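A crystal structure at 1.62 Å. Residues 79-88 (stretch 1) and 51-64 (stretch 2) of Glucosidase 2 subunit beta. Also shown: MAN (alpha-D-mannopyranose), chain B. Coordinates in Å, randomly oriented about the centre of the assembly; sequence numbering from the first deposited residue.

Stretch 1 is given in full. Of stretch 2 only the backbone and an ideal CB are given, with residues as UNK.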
# COMPACT_ATOMS: atom_id res chain seq x y z
N GLN A 79 -11.80 -7.94 4.38
CA GLN A 79 -12.83 -7.20 5.12
C GLN A 79 -13.04 -5.89 4.40
O GLN A 79 -12.07 -5.31 3.89
CB GLN A 79 -12.39 -6.94 6.57
CG GLN A 79 -12.37 -8.17 7.47
CD GLN A 79 -11.27 -9.16 7.11
OE1 GLN A 79 -10.08 -8.87 7.25
NE2 GLN A 79 -11.68 -10.33 6.63
N LYS A 80 -14.28 -5.42 4.34
CA LYS A 80 -14.60 -4.19 3.61
C LYS A 80 -13.71 -3.02 4.04
O LYS A 80 -13.60 -2.70 5.23
CB LYS A 80 -16.08 -3.81 3.79
CG LYS A 80 -16.49 -2.56 3.03
CD LYS A 80 -17.92 -2.11 3.41
CE LYS A 80 -18.96 -3.15 3.03
NZ LYS A 80 -19.25 -3.19 1.55
N CYS A 81 -13.04 -2.43 3.04
CA CYS A 81 -12.20 -1.24 3.20
C CYS A 81 -10.97 -1.43 4.09
O CYS A 81 -10.40 -0.46 4.60
CB CYS A 81 -13.05 -0.03 3.60
SG CYS A 81 -14.04 0.51 2.19
N GLU A 82 -10.56 -2.69 4.23
CA GLU A 82 -9.29 -3.02 4.85
C GLU A 82 -8.48 -3.75 3.77
O GLU A 82 -8.87 -4.84 3.34
CB GLU A 82 -9.51 -3.92 6.08
CG GLU A 82 -10.45 -3.34 7.15
CD GLU A 82 -10.74 -4.32 8.29
OE1 GLU A 82 -9.89 -5.20 8.57
OE2 GLU A 82 -11.82 -4.22 8.91
N TYR A 83 -7.38 -3.15 3.32
CA TYR A 83 -6.66 -3.68 2.18
C TYR A 83 -5.34 -4.31 2.62
O TYR A 83 -4.58 -3.71 3.38
CB TYR A 83 -6.39 -2.57 1.17
CG TYR A 83 -7.66 -1.86 0.74
CD1 TYR A 83 -8.21 -0.84 1.51
CD2 TYR A 83 -8.33 -2.25 -0.42
CE1 TYR A 83 -9.38 -0.20 1.12
CE2 TYR A 83 -9.50 -1.62 -0.82
CZ TYR A 83 -10.02 -0.60 -0.04
OH TYR A 83 -11.19 0.03 -0.42
N LEU A 84 -5.08 -5.53 2.17
CA LEU A 84 -3.79 -6.16 2.43
C LEU A 84 -3.03 -6.19 1.11
O LEU A 84 -3.48 -6.80 0.14
CB LEU A 84 -3.97 -7.59 2.97
CG LEU A 84 -4.82 -7.70 4.24
CD1 LEU A 84 -4.84 -9.15 4.71
CD2 LEU A 84 -4.27 -6.79 5.31
N ILE A 85 -1.90 -5.50 1.05
CA ILE A 85 -1.16 -5.38 -0.20
C ILE A 85 0.21 -6.01 -0.04
O ILE A 85 0.98 -5.63 0.85
CB ILE A 85 -0.99 -3.90 -0.60
CG1 ILE A 85 -2.36 -3.21 -0.64
CG2 ILE A 85 -0.31 -3.80 -1.97
CD1 ILE A 85 -2.30 -1.73 -1.01
N LYS A 86 0.51 -6.98 -0.90
CA LYS A 86 1.83 -7.61 -0.92
C LYS A 86 2.66 -7.04 -2.06
O LYS A 86 2.16 -6.87 -3.18
CB LYS A 86 1.69 -9.13 -1.04
CG LYS A 86 3.02 -9.88 -0.92
CD LYS A 86 2.78 -11.38 -0.77
CE LYS A 86 4.07 -12.16 -0.96
NZ LYS A 86 3.84 -13.63 -1.08
N MET A 87 3.93 -6.74 -1.78
CA MET A 87 4.82 -6.16 -2.78
C MET A 87 6.20 -6.79 -2.78
O MET A 87 6.62 -7.37 -1.79
CB MET A 87 5.01 -4.66 -2.51
CG MET A 87 3.75 -3.84 -2.50
SD MET A 87 4.13 -2.08 -2.36
CE MET A 87 5.09 -1.80 -3.85
N LYS A 88 6.90 -6.66 -3.90
CA LYS A 88 8.35 -6.85 -3.95
C LYS A 88 9.00 -5.53 -4.31
O LYS A 88 8.39 -4.70 -5.01
CB LYS A 88 8.71 -7.95 -4.96
CG LYS A 88 8.40 -9.34 -4.41
CD LYS A 88 7.80 -10.29 -5.43
CE LYS A 88 8.81 -10.75 -6.46
NZ LYS A 88 8.54 -12.16 -6.91
N UNK A 51 -13.42 7.80 3.95
CA UNK A 51 -14.61 7.13 4.46
C UNK A 51 -15.16 6.11 3.46
O UNK A 51 -14.92 6.21 2.24
CB UNK A 51 -15.69 8.16 4.80
N UNK A 52 -15.87 5.13 3.99
CA UNK A 52 -16.31 3.96 3.25
C UNK A 52 -17.77 3.67 3.60
O UNK A 52 -18.11 3.49 4.77
CB UNK A 52 -15.42 2.75 3.56
N UNK A 53 -18.62 3.63 2.58
CA UNK A 53 -20.04 3.35 2.80
C UNK A 53 -20.20 2.04 3.55
O UNK A 53 -19.78 0.98 3.07
CB UNK A 53 -20.80 3.30 1.47
N UNK A 54 -20.81 2.12 4.74
CA UNK A 54 -21.08 0.94 5.57
C UNK A 54 -19.83 0.22 6.05
O UNK A 54 -19.87 -0.95 6.44
CB UNK A 54 -21.95 -0.05 4.79
N UNK A 55 -18.71 0.94 6.06
CA UNK A 55 -17.45 0.34 6.47
C UNK A 55 -16.59 1.30 7.26
O UNK A 55 -17.01 2.42 7.58
CB UNK A 55 -16.68 -0.16 5.25
N UNK A 56 -15.37 0.86 7.57
CA UNK A 56 -14.42 1.69 8.31
C UNK A 56 -13.74 2.68 7.38
O UNK A 56 -13.68 2.40 6.18
CB UNK A 56 -13.37 0.82 9.01
N UNK A 57 -13.26 3.80 7.89
CA UNK A 57 -12.33 4.60 7.09
C UNK A 57 -11.21 3.68 6.62
O UNK A 57 -10.75 2.80 7.36
CB UNK A 57 -11.78 5.78 7.89
N UNK A 58 -10.77 3.87 5.37
CA UNK A 58 -9.88 2.90 4.74
C UNK A 58 -8.50 2.84 5.40
O UNK A 58 -8.04 3.80 6.02
CB UNK A 58 -9.72 3.24 3.26
N UNK A 59 -7.88 1.67 5.30
CA UNK A 59 -6.50 1.50 5.76
C UNK A 59 -5.89 0.40 4.92
O UNK A 59 -6.61 -0.39 4.29
CB UNK A 59 -6.43 1.17 7.25
N UNK A 60 -4.56 0.35 4.89
CA UNK A 60 -3.87 -0.64 4.07
C UNK A 60 -2.65 -1.12 4.82
O UNK A 60 -1.88 -0.32 5.35
CB UNK A 60 -3.48 -0.07 2.71
N UNK A 61 -2.46 -2.43 4.83
CA UNK A 61 -1.27 -3.02 5.43
C UNK A 61 -0.42 -3.53 4.28
O UNK A 61 -0.83 -4.45 3.55
CB UNK A 61 -1.62 -4.13 6.42
N UNK A 62 0.75 -2.94 4.10
CA UNK A 62 1.57 -3.22 2.93
C UNK A 62 2.82 -3.99 3.34
O UNK A 62 3.68 -3.45 4.04
CB UNK A 62 1.95 -1.92 2.21
N UNK A 63 2.91 -5.24 2.89
CA UNK A 63 4.08 -6.07 3.18
C UNK A 63 5.05 -6.01 2.00
O UNK A 63 4.70 -6.38 0.88
CB UNK A 63 3.67 -7.52 3.47
N UNK A 64 6.26 -5.51 2.26
CA UNK A 64 7.24 -5.30 1.19
C UNK A 64 8.42 -6.25 1.37
O UNK A 64 9.15 -6.19 2.37
CB UNK A 64 7.72 -3.85 1.17
C1 MAN B . -14.92 1.04 -3.52
C2 MAN B . -13.60 0.58 -3.29
C3 MAN B . -13.77 -0.80 -2.62
C4 MAN B . -14.73 -0.69 -1.40
C5 MAN B . -16.08 -0.12 -1.86
C6 MAN B . -17.02 0.19 -0.71
O1 MAN B . -15.31 -0.04 -4.31
O2 MAN B . -12.98 1.45 -2.42
O3 MAN B . -12.52 -1.33 -2.27
O4 MAN B . -14.96 -1.96 -0.85
O5 MAN B . -15.80 1.13 -2.48
O6 MAN B . -18.32 0.41 -1.27

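Position 51 has nothing of stretch 1 near its CB, which points away, so almost any residue would serve; it is Ser51.

At position 52 the CB points toward stretch 1 and lies 3.0 Å from Cys81 SG. That is too close for an ordinary nonbonded neighbour but right for one partner of a disulfide, so cysteine is strongly indicated. Cys52 it is: its SG lies 2.0 Å from Cys81 SG, with chi3 at 74°, and ties the two loops together before the strands begin.

Positions 53 and 54 are the central pair of a type II turn spanning 52 to 55. The first, at phi/psi -55/119, has a sideways CB and open space, and many residues would fit; Trp53 sends its ring away. The second has positive phi (64/21), which favours glycine or asparagine, and Asn54 is found. The turn's backbone also receives the Lys80 side chain, whose CD lies 3.6 Å from Trp53 O. One water links Trp53 O, Lys80 NZ and mannose O6.

At position 55 the backbone angles (-142/-174) do not demand glycine; the 3.0 Å between an ideal CB at 55 and Lys80 CD does, as the lysine chain now runs. Gly55 lets that chain pass close by. Gly55 N closes the turn on Cys52 O at 2.9 Å.

Position 56, with phi at -81°, permits proline, though other small or apolar residues would also suit. Pro56 rests its ring on stretch 1, CG being 4.1 Å from Cys81 CB and CD 3.3 Å from Lys80 O. Position 57 points away into space free of stretch 1; it is His57.

At position 58 the CB is sideways, 4.1 Å from Tyr83 CE1. The tyrosine hydroxyl and the mannose lie farther along, so a long polar donor is attractive: lysine, glutamine or arginine. Arg58 gives NE to Tyr83 OH (3.2 Å) and to mannose O2 (3.2 Å), while Cys81 SG lies over one guanidinium face.

From 59 the chain is a strand parallel to 82-88, and backbone hydrogen bonds such as Tyr83 N to O of 59 (3.0 Å) and N of 61 to Tyr83 O (2.9 Å) leave the side chains to alternate between faces.

Positions 59, 61 and 63 share the face of Glu82, Leu84 and Lys86. Cys81 O, an acceptor, lies 5.0 Å from the ideal CB of 59, within reach of a short polar group through a water; Ser59 OG uses one. At 61 Leu84 CD2 is 3.9 Å from the ideal CB, inviting an aliphatic residue, and Ile61 packs there. Position 63 lies beside Lys86, where beta-branched or polar residues fit; Thr63 N donates to Ile85 O (2.8 Å) and Thr63 O accepts from Met87 N (2.8 Å), continuing the ladder.

Positions 60, 62 and 64 join Tyr83, Ile85 and Met87. At 60 the CB is near Ile85 CD1, so a small apolar residue is suitable: Ala60. Met87 SD lies 5.1 Å from the ideal CB of 62 and Met87 CB 4.6 Å from that of 64, an apolar surface for valine, isoleucine or leucine, beta-branching being favoured in strands. Val62 CG1 meets Met87 SD at 3.6 Å, and Val64 CG2 lies 4.4 Å from Met87 SD.

Stretch 2 (51-64) SCWNGPHRSAIVTV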
# COMPACT_ATOMS: atom_id res chain seq x y z
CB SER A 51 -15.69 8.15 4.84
OG SER A 51 -16.18 8.81 3.68
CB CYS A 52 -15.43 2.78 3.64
SG CYS A 52 -15.84 1.19 2.89
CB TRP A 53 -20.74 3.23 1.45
CG TRP A 53 -22.23 3.27 1.50
CD1 TRP A 53 -23.02 3.64 2.55
CD2 TRP A 53 -23.12 2.92 0.43
NE1 TRP A 53 -24.36 3.53 2.20
CE2 TRP A 53 -24.44 3.09 0.90
CE3 TRP A 53 -22.92 2.47 -0.88
CZ2 TRP A 53 -25.55 2.85 0.10
CZ3 TRP A 53 -24.02 2.23 -1.67
CH2 TRP A 53 -25.32 2.41 -1.18
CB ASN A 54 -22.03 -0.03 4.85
CG ASN A 54 -23.44 0.51 4.76
OD1 ASN A 54 -23.92 1.15 5.71
ND2 ASN A 54 -24.11 0.27 3.63
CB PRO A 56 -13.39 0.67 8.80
CG PRO A 56 -13.38 -0.38 7.71
CD PRO A 56 -14.84 -0.49 7.30
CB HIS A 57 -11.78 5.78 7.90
CG HIS A 57 -12.72 6.95 7.95
ND1 HIS A 57 -13.99 6.86 8.46
CD2 HIS A 57 -12.57 8.24 7.55
CE1 HIS A 57 -14.59 8.04 8.39
NE2 HIS A 57 -13.74 8.89 7.83
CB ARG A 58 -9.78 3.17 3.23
CG ARG A 58 -11.08 2.90 2.46
CD ARG A 58 -10.96 3.34 1.00
NE ARG A 58 -12.17 3.06 0.21
CZ ARG A 58 -13.26 3.81 0.27
NH1 ARG A 58 -13.28 4.84 1.10
NH2 ARG A 58 -14.33 3.54 -0.47
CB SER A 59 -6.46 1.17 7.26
OG SER A 59 -7.13 -0.06 7.52
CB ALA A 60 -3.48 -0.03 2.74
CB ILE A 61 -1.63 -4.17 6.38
CG1 ILE A 61 -2.53 -3.63 7.49
CG2 ILE A 61 -0.38 -4.79 6.96
CD1 ILE A 61 -2.94 -4.67 8.50
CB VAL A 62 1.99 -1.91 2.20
CG1 VAL A 62 2.79 -2.23 0.93
CG2 VAL A 62 0.76 -1.06 1.86
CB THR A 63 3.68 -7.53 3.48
OG1 THR A 63 2.80 -7.58 4.61
CG2 THR A 63 4.93 -8.37 3.79
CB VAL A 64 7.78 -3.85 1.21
CG1 VAL A 64 8.70 -3.62 0.01
CG2 VAL A 64 6.65 -2.85 1.21
O HOH W 1 -20.13 -0.25 0.72
O HOH W 2 -9.87 0.12 7.45
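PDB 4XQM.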